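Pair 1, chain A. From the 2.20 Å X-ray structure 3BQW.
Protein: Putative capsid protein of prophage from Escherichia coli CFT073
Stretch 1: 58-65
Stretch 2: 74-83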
# COMPACT_ATOMS: atom_id res chain seq x y z
N THR A 58 2.49 -3.33 16.77
CA THR A 58 3.31 -2.25 17.35
C THR A 58 2.42 -1.16 17.96
O THR A 58 1.47 -0.70 17.33
CB THR A 58 4.24 -1.63 16.27
OG1 THR A 58 5.00 -2.68 15.67
CG2 THR A 58 5.19 -0.63 16.84
N MET A 59 2.74 -0.73 19.18
CA MET A 59 1.81 0.18 19.86
C MET A 59 2.37 1.55 20.19
O MET A 59 1.71 2.36 20.82
CB MET A 59 1.22 -0.51 21.10
CG MET A 59 0.07 -1.44 20.71
SD MET A 59 -0.54 -2.26 22.15
CE MET A 59 -2.30 -2.11 21.90
N SER A 60 3.59 1.81 19.71
CA SER A 60 4.09 3.17 19.67
C SER A 60 5.05 3.35 18.52
O SER A 60 5.56 2.39 17.96
CB SER A 60 4.75 3.55 21.01
OG SER A 60 5.90 2.79 21.26
N ALA A 61 5.28 4.61 18.18
CA ALA A 61 6.28 4.99 17.18
C ALA A 61 6.95 6.26 17.65
O ALA A 61 6.42 7.00 18.47
CB ALA A 61 5.63 5.19 15.79
N PHE A 62 8.16 6.49 17.14
CA PHE A 62 8.93 7.68 17.44
C PHE A 62 8.60 8.71 16.36
O PHE A 62 8.94 8.55 15.19
CB PHE A 62 10.41 7.35 17.46
CG PHE A 62 11.28 8.44 18.04
CD1 PHE A 62 11.49 8.51 19.40
CD2 PHE A 62 11.94 9.33 17.22
CE1 PHE A 62 12.31 9.48 19.93
CE2 PHE A 62 12.77 10.31 17.74
CZ PHE A 62 12.96 10.38 19.08
N CYS A 63 7.93 9.76 16.79
CA CYS A 63 7.41 10.77 15.92
C CYS A 63 8.21 12.06 16.10
O CYS A 63 8.40 12.52 17.22
CB CYS A 63 5.93 10.99 16.22
SG CYS A 63 4.96 9.54 15.76
N SER A 64 8.66 12.61 14.98
CA SER A 64 9.52 13.78 14.97
C SER A 64 8.95 14.85 14.04
O SER A 64 8.56 14.53 12.93
CB SER A 64 10.93 13.41 14.49
OG SER A 64 11.57 12.52 15.37
N PRO A 65 9.00 16.13 14.46
CA PRO A 65 8.60 17.15 13.52
C PRO A 65 9.69 17.34 12.44
O PRO A 65 10.83 16.84 12.57
CB PRO A 65 8.44 18.40 14.40
CG PRO A 65 9.32 18.19 15.54
CD PRO A 65 9.51 16.70 15.72
N ASP A 74 15.69 15.53 17.64
CA ASP A 74 15.81 15.93 19.05
C ASP A 74 14.46 16.34 19.61
O ASP A 74 14.27 16.32 20.81
CB ASP A 74 16.86 17.04 19.24
CG ASP A 74 18.28 16.56 18.97
OD1 ASP A 74 18.48 15.32 18.87
OD2 ASP A 74 19.18 17.41 18.84
N LYS A 75 13.54 16.71 18.72
CA LYS A 75 12.16 17.01 19.10
C LYS A 75 11.18 15.84 18.91
O LYS A 75 9.99 16.02 19.04
CB LYS A 75 11.65 18.24 18.35
CG LYS A 75 12.39 19.53 18.73
CD LYS A 75 11.84 20.74 17.98
CE LYS A 75 12.77 21.93 18.14
NZ LYS A 75 12.32 23.08 17.28
N GLY A 76 11.70 14.64 18.65
CA GLY A 76 10.86 13.46 18.52
C GLY A 76 10.70 12.74 19.84
O GLY A 76 11.50 12.91 20.75
N TYR A 77 9.65 11.93 19.94
CA TYR A 77 9.36 11.19 21.16
C TYR A 77 8.49 9.97 20.80
O TYR A 77 7.76 10.00 19.79
CB TYR A 77 8.71 12.13 22.20
CG TYR A 77 7.40 12.71 21.77
CD1 TYR A 77 6.20 12.24 22.30
CD2 TYR A 77 7.34 13.68 20.78
CE1 TYR A 77 4.97 12.74 21.85
CE2 TYR A 77 6.12 14.19 20.31
CZ TYR A 77 4.93 13.71 20.86
OH TYR A 77 3.73 14.22 20.40
N GLU A 78 8.61 8.89 21.58
CA GLU A 78 7.72 7.74 21.47
C GLU A 78 6.33 8.09 21.92
O GLU A 78 6.14 8.58 23.02
CB GLU A 78 8.17 6.54 22.28
CG GLU A 78 9.29 5.79 21.67
CD GLU A 78 8.93 4.97 20.45
OE1 GLU A 78 7.83 4.41 20.35
OE2 GLU A 78 9.80 4.84 19.59
N THR A 79 5.37 7.80 21.06
CA THR A 79 3.98 8.07 21.36
C THR A 79 3.11 6.96 20.78
O THR A 79 3.43 6.38 19.74
CB THR A 79 3.56 9.44 20.81
OG1 THR A 79 2.18 9.66 21.10
CG2 THR A 79 3.82 9.55 19.29
N SER A 80 2.02 6.65 21.47
CA SER A 80 1.01 5.73 20.96
C SER A 80 -0.12 6.46 20.23
O SER A 80 -1.01 5.84 19.66
CB SER A 80 0.47 4.87 22.10
OG SER A 80 -0.20 5.67 23.05
N THR A 81 -0.06 7.79 20.24
CA THR A 81 -0.97 8.62 19.47
C THR A 81 -0.31 9.01 18.16
O THR A 81 0.72 9.69 18.16
CB THR A 81 -1.35 9.88 20.26
OG1 THR A 81 -1.85 9.47 21.54
CG2 THR A 81 -2.42 10.71 19.55
N ILE A 82 -0.91 8.58 17.05
CA ILE A 82 -0.40 8.83 15.70
C ILE A 82 -1.43 9.66 14.94
O ILE A 82 -2.60 9.30 14.88
CB ILE A 82 -0.17 7.50 14.93
CG1 ILE A 82 0.77 6.56 15.70
CG2 ILE A 82 0.33 7.78 13.49
CD1 ILE A 82 2.19 6.97 15.76
N LYS A 83 -1.00 10.76 14.33
CA LYS A 83 -1.87 11.58 13.50
C LYS A 83 -1.76 11.10 12.05
O LYS A 83 -0.71 11.17 11.45
CB LYS A 83 -1.49 13.07 13.66
CG LYS A 83 -2.36 14.07 12.84
CD LYS A 83 -3.84 14.24 13.30
CE LYS A 83 -4.79 14.61 12.13
NZ LYS A 83 -4.64 13.79 10.82

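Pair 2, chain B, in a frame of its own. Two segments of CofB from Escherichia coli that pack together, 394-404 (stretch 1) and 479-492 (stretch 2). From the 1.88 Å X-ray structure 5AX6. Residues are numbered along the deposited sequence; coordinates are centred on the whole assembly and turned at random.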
# COMPACT_ATOMS: atom_id res chain seq x y z
N GLY B 394 -20.30 -13.65 11.63
CA GLY B 394 -20.01 -13.72 13.05
C GLY B 394 -20.85 -12.75 13.86
O GLY B 394 -21.30 -13.08 14.97
N ASN B 395 -21.09 -11.55 13.32
CA ASN B 395 -21.65 -10.45 14.12
C ASN B 395 -22.78 -9.66 13.47
O ASN B 395 -22.55 -8.64 12.83
CB ASN B 395 -20.54 -9.48 14.48
CG ASN B 395 -19.48 -10.10 15.36
OD1 ASN B 395 -19.62 -10.12 16.58
ND2 ASN B 395 -18.42 -10.60 14.75
N LYS B 396 -24.01 -10.12 13.68
CA LYS B 396 -25.18 -9.49 13.08
C LYS B 396 -25.41 -8.08 13.63
O LYS B 396 -25.58 -7.90 14.83
CB LYS B 396 -26.42 -10.35 13.32
CG LYS B 396 -27.70 -9.80 12.72
CD LYS B 396 -27.57 -9.63 11.22
CE LYS B 396 -28.85 -9.09 10.60
NZ LYS B 396 -28.65 -8.72 9.16
N LEU B 397 -25.44 -7.09 12.74
CA LEU B 397 -25.77 -5.71 13.13
C LEU B 397 -27.25 -5.45 13.07
O LEU B 397 -27.92 -5.87 12.13
CB LEU B 397 -25.05 -4.71 12.23
CG LEU B 397 -23.53 -4.66 12.36
CD1 LEU B 397 -22.95 -3.82 11.24
CD2 LEU B 397 -23.14 -4.09 13.72
N HIS B 398 -27.76 -4.73 14.07
CA HIS B 398 -29.15 -4.29 14.09
C HIS B 398 -29.25 -2.78 13.93
O HIS B 398 -28.48 -2.05 14.54
CB HIS B 398 -29.82 -4.67 15.41
CG HIS B 398 -29.57 -6.09 15.82
ND1 HIS B 398 -30.19 -7.16 15.21
CD2 HIS B 398 -28.80 -6.61 16.80
CE1 HIS B 398 -29.79 -8.28 15.78
NE2 HIS B 398 -28.95 -7.98 16.75
N PRO B 399 -30.22 -2.32 13.13
CA PRO B 399 -30.52 -0.88 13.13
C PRO B 399 -31.02 -0.43 14.49
O PRO B 399 -31.77 -1.16 15.14
CB PRO B 399 -31.62 -0.73 12.06
CG PRO B 399 -32.18 -2.11 11.88
CD PRO B 399 -31.07 -3.08 12.20
N ARG B 400 -30.60 0.76 14.92
CA ARG B 400 -30.93 1.26 16.24
C ARG B 400 -31.46 2.68 16.10
O ARG B 400 -31.08 3.41 15.19
CB ARG B 400 -29.70 1.24 17.15
CG ARG B 400 -29.09 -0.16 17.41
CD ARG B 400 -30.02 -1.03 18.26
NE ARG B 400 -30.45 -0.28 19.43
CZ ARG B 400 -29.74 -0.15 20.55
NH1 ARG B 400 -28.57 -0.78 20.68
NH2 ARG B 400 -30.20 0.58 21.54
N LEU B 401 -32.32 3.07 17.03
CA LEU B 401 -32.80 4.45 17.06
C LEU B 401 -33.15 4.80 18.50
O LEU B 401 -33.76 4.01 19.21
CB LEU B 401 -34.01 4.64 16.13
CG LEU B 401 -34.57 6.06 15.99
CD1 LEU B 401 -35.23 6.27 14.63
CD2 LEU B 401 -35.54 6.42 17.11
N SER B 402 -32.73 5.99 18.93
CA SER B 402 -33.13 6.54 20.22
C SER B 402 -33.61 7.96 20.03
O SER B 402 -33.34 8.58 19.00
CB SER B 402 -31.97 6.51 21.23
OG SER B 402 -31.96 5.28 21.93
N ALA B 403 -34.35 8.46 21.01
CA ALA B 403 -34.86 9.84 20.98
C ALA B 403 -34.64 10.48 22.35
O ALA B 403 -34.99 9.89 23.37
CB ALA B 403 -36.34 9.86 20.59
N SER B 404 -34.03 11.66 22.38
CA SER B 404 -33.82 12.41 23.62
C SER B 404 -34.59 13.72 23.54
O SER B 404 -34.71 14.30 22.46
CB SER B 404 -32.33 12.70 23.85
OG SER B 404 -31.57 11.50 23.84
N SER B 479 -40.22 18.30 21.07
CA SER B 479 -39.27 17.97 20.02
C SER B 479 -38.17 17.09 20.57
O SER B 479 -37.92 17.08 21.77
CB SER B 479 -38.68 19.24 19.39
OG SER B 479 -37.90 19.96 20.32
N VAL B 480 -37.52 16.36 19.67
CA VAL B 480 -36.51 15.40 20.10
C VAL B 480 -35.30 15.45 19.20
O VAL B 480 -35.41 15.82 18.02
CB VAL B 480 -37.07 13.95 20.08
CG1 VAL B 480 -38.07 13.74 21.21
CG2 VAL B 480 -37.65 13.61 18.69
N ASN B 481 -34.15 15.09 19.75
CA ASN B 481 -32.99 14.73 18.96
C ASN B 481 -32.96 13.22 18.81
O ASN B 481 -32.90 12.50 19.81
CB ASN B 481 -31.70 15.24 19.62
CG ASN B 481 -31.65 16.76 19.64
OD1 ASN B 481 -31.53 17.38 20.70
ND2 ASN B 481 -31.75 17.36 18.48
N ILE B 482 -33.01 12.76 17.56
CA ILE B 482 -33.09 11.35 17.22
C ILE B 482 -31.70 10.91 16.83
O ILE B 482 -31.07 11.55 16.00
CB ILE B 482 -34.08 11.12 16.05
CG1 ILE B 482 -35.50 11.42 16.52
CG2 ILE B 482 -33.96 9.70 15.49
CD1 ILE B 482 -36.47 11.66 15.38
N THR B 483 -31.23 9.84 17.46
CA THR B 483 -29.93 9.24 17.15
C THR B 483 -30.17 7.92 16.45
O THR B 483 -30.94 7.10 16.94
CB THR B 483 -29.07 8.99 18.42
OG1 THR B 483 -29.00 10.19 19.19
CG2 THR B 483 -27.66 8.54 18.02
N THR B 484 -29.50 7.70 15.32
CA THR B 484 -29.63 6.45 14.59
C THR B 484 -28.25 5.85 14.36
O THR B 484 -27.29 6.58 14.07
CB THR B 484 -30.34 6.67 13.23
OG1 THR B 484 -29.55 7.52 12.39
CG2 THR B 484 -31.72 7.28 13.44
N TRP B 485 -28.14 4.53 14.48
CA TRP B 485 -26.85 3.87 14.29
C TRP B 485 -27.12 2.37 14.11
O TRP B 485 -28.27 1.95 14.16
CB TRP B 485 -25.89 4.15 15.46
CG TRP B 485 -26.20 3.45 16.78
CD1 TRP B 485 -25.51 2.41 17.33
CD2 TRP B 485 -27.25 3.78 17.72
NE1 TRP B 485 -26.07 2.06 18.54
CE2 TRP B 485 -27.13 2.88 18.80
CE3 TRP B 485 -28.26 4.75 17.75
CZ2 TRP B 485 -28.00 2.91 19.90
CZ3 TRP B 485 -29.14 4.76 18.85
CH2 TRP B 485 -28.99 3.85 19.91
N CYS B 486 -26.08 1.58 13.87
CA CYS B 486 -26.25 0.13 13.84
C CYS B 486 -25.36 -0.49 14.90
O CYS B 486 -24.29 0.05 15.20
CB CYS B 486 -25.91 -0.44 12.45
SG CYS B 486 -27.01 0.07 11.12
N SER B 487 -25.79 -1.62 15.45
CA SER B 487 -25.07 -2.21 16.57
C SER B 487 -25.36 -3.70 16.71
O SER B 487 -26.43 -4.17 16.31
CB SER B 487 -25.45 -1.50 17.87
OG SER B 487 -24.71 -1.99 18.98
N THR B 488 -24.42 -4.44 17.29
CA THR B 488 -24.68 -5.82 17.69
C THR B 488 -25.59 -5.85 18.92
O THR B 488 -26.20 -6.87 19.22
CB THR B 488 -23.40 -6.57 17.98
OG1 THR B 488 -22.58 -5.80 18.87
CG2 THR B 488 -22.64 -6.83 16.69
N GLU B 489 -25.66 -4.73 19.64
CA GLU B 489 -26.59 -4.59 20.76
C GLU B 489 -27.99 -4.37 20.18
O GLU B 489 -28.20 -3.43 19.42
CB GLU B 489 -26.18 -3.42 21.67
CG GLU B 489 -24.76 -3.54 22.23
CD GLU B 489 -24.30 -2.30 22.98
OE1 GLU B 489 -24.99 -1.89 23.95
OE2 GLU B 489 -23.24 -1.73 22.62
N PRO B 490 -28.94 -5.23 20.53
CA PRO B 490 -30.26 -5.09 19.90
C PRO B 490 -31.09 -3.91 20.42
O PRO B 490 -30.84 -3.37 21.51
CB PRO B 490 -30.95 -6.43 20.24
CG PRO B 490 -30.29 -6.87 21.51
CD PRO B 490 -28.85 -6.40 21.43
N GLN B 491 -32.07 -3.52 19.62
CA GLN B 491 -33.05 -2.51 19.97
C GLN B 491 -34.07 -3.12 20.93
O GLN B 491 -34.40 -4.29 20.79
CB GLN B 491 -33.74 -2.00 18.70
CG GLN B 491 -34.82 -0.97 18.92
CD GLN B 491 -34.26 0.45 18.96
OE1 GLN B 491 -33.08 0.67 18.69
NE2 GLN B 491 -35.12 1.40 19.30
N THR B 492 -34.55 -2.34 21.89
CA THR B 492 -35.59 -2.78 22.85
C THR B 492 -36.49 -3.93 22.38
O THR B 492 -37.08 -3.88 21.29
CB THR B 492 -36.52 -1.61 23.24
OG1 THR B 492 -37.79 -2.10 23.68
CG2 THR B 492 -36.73 -0.71 22.09
O HOH W 1 -25.93 -9.10 17.37
O HOH W 2 -26.60 0.15 22.66

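An antiparallel pairing can keep a closely similar local backbone while the side chains differ, and these two pairs illustrate the point. Over 14 central residues their N, CA and C atoms superpose with an RMSD of 0.9 Å. In both, the strands are joined by pairs of reciprocal hydrogen bonds. In pair 1, Ala A61 N donates to Thr A79 O (3.0 Å) and Thr A79 N to Ala A61 O (2.9 Å); at the matching place in pair 2, His B398 N donates to Ser B487 O (2.7 Å) and Ser B487 N to His B398 O (2.9 Å). The next such rung joins Cys A63 with Tyr A77 and, equivalently, Arg B400 with Trp B485. Between these rungs lie the close, non-hydrogen-bonded pairs, Phe A62 with Glu A78 and Pro B399 with Cys B486.

On this common frame, the side chains solve the packing differently where Cys A63 matches Arg B400. The cysteine is short and makes an apolar patch: its SG lies 3.7 Å from Thr A79 CG2 and 3.8 Å from Ile A82 CD1, an atom that also meets Ala A61 CB at 3.9 Å. The arginine lays its CB over the face of the Trp B485 six-membered ring, 3.5 Å from the centroid, and its guanidinium lies between Trp B485 CZ2 on one face and Pro B490 O on the opposite face. Two of its nitrogens are met by the segment following the strand: NE donates to Gln B491 OE1 (2.9 Å) and NH1 to Glu B489 O (3.0 Å). The Gln B491 amide also serves the backbone, accepting from Leu B401 N at OE1 (3.0 Å) and donating from NE2 to Leu B401 O (2.9 Å). The buried guanidinium thus has acceptors for NE and NH1.

The face carrying Phe A62 and Glu A78, and in pair 2 Pro B399 and Cys B486, shows a second contrast. Phe A62 places one ring face over the backbone at Gly A76, with CZ 3.4 Å from Gly A76 C. Glycine suits this spot, since an ideal CB there would clash with Phe A62 CE2 at 2.6 Å and with Ser A64 OG at 2.1 Å. The matching residues in pair 2 are Pro B399, a compact ring, and Thr B484, whose CG2 packs 3.8 Å from Leu B401 CD1. Just before the strand, where Ser A60 matches Leu B397, the serine OG donates to Glu A78 OE1 (2.7 Å), whereas Leu B397 CB makes an apolar contact with Cys B486 CB (4.4 Å).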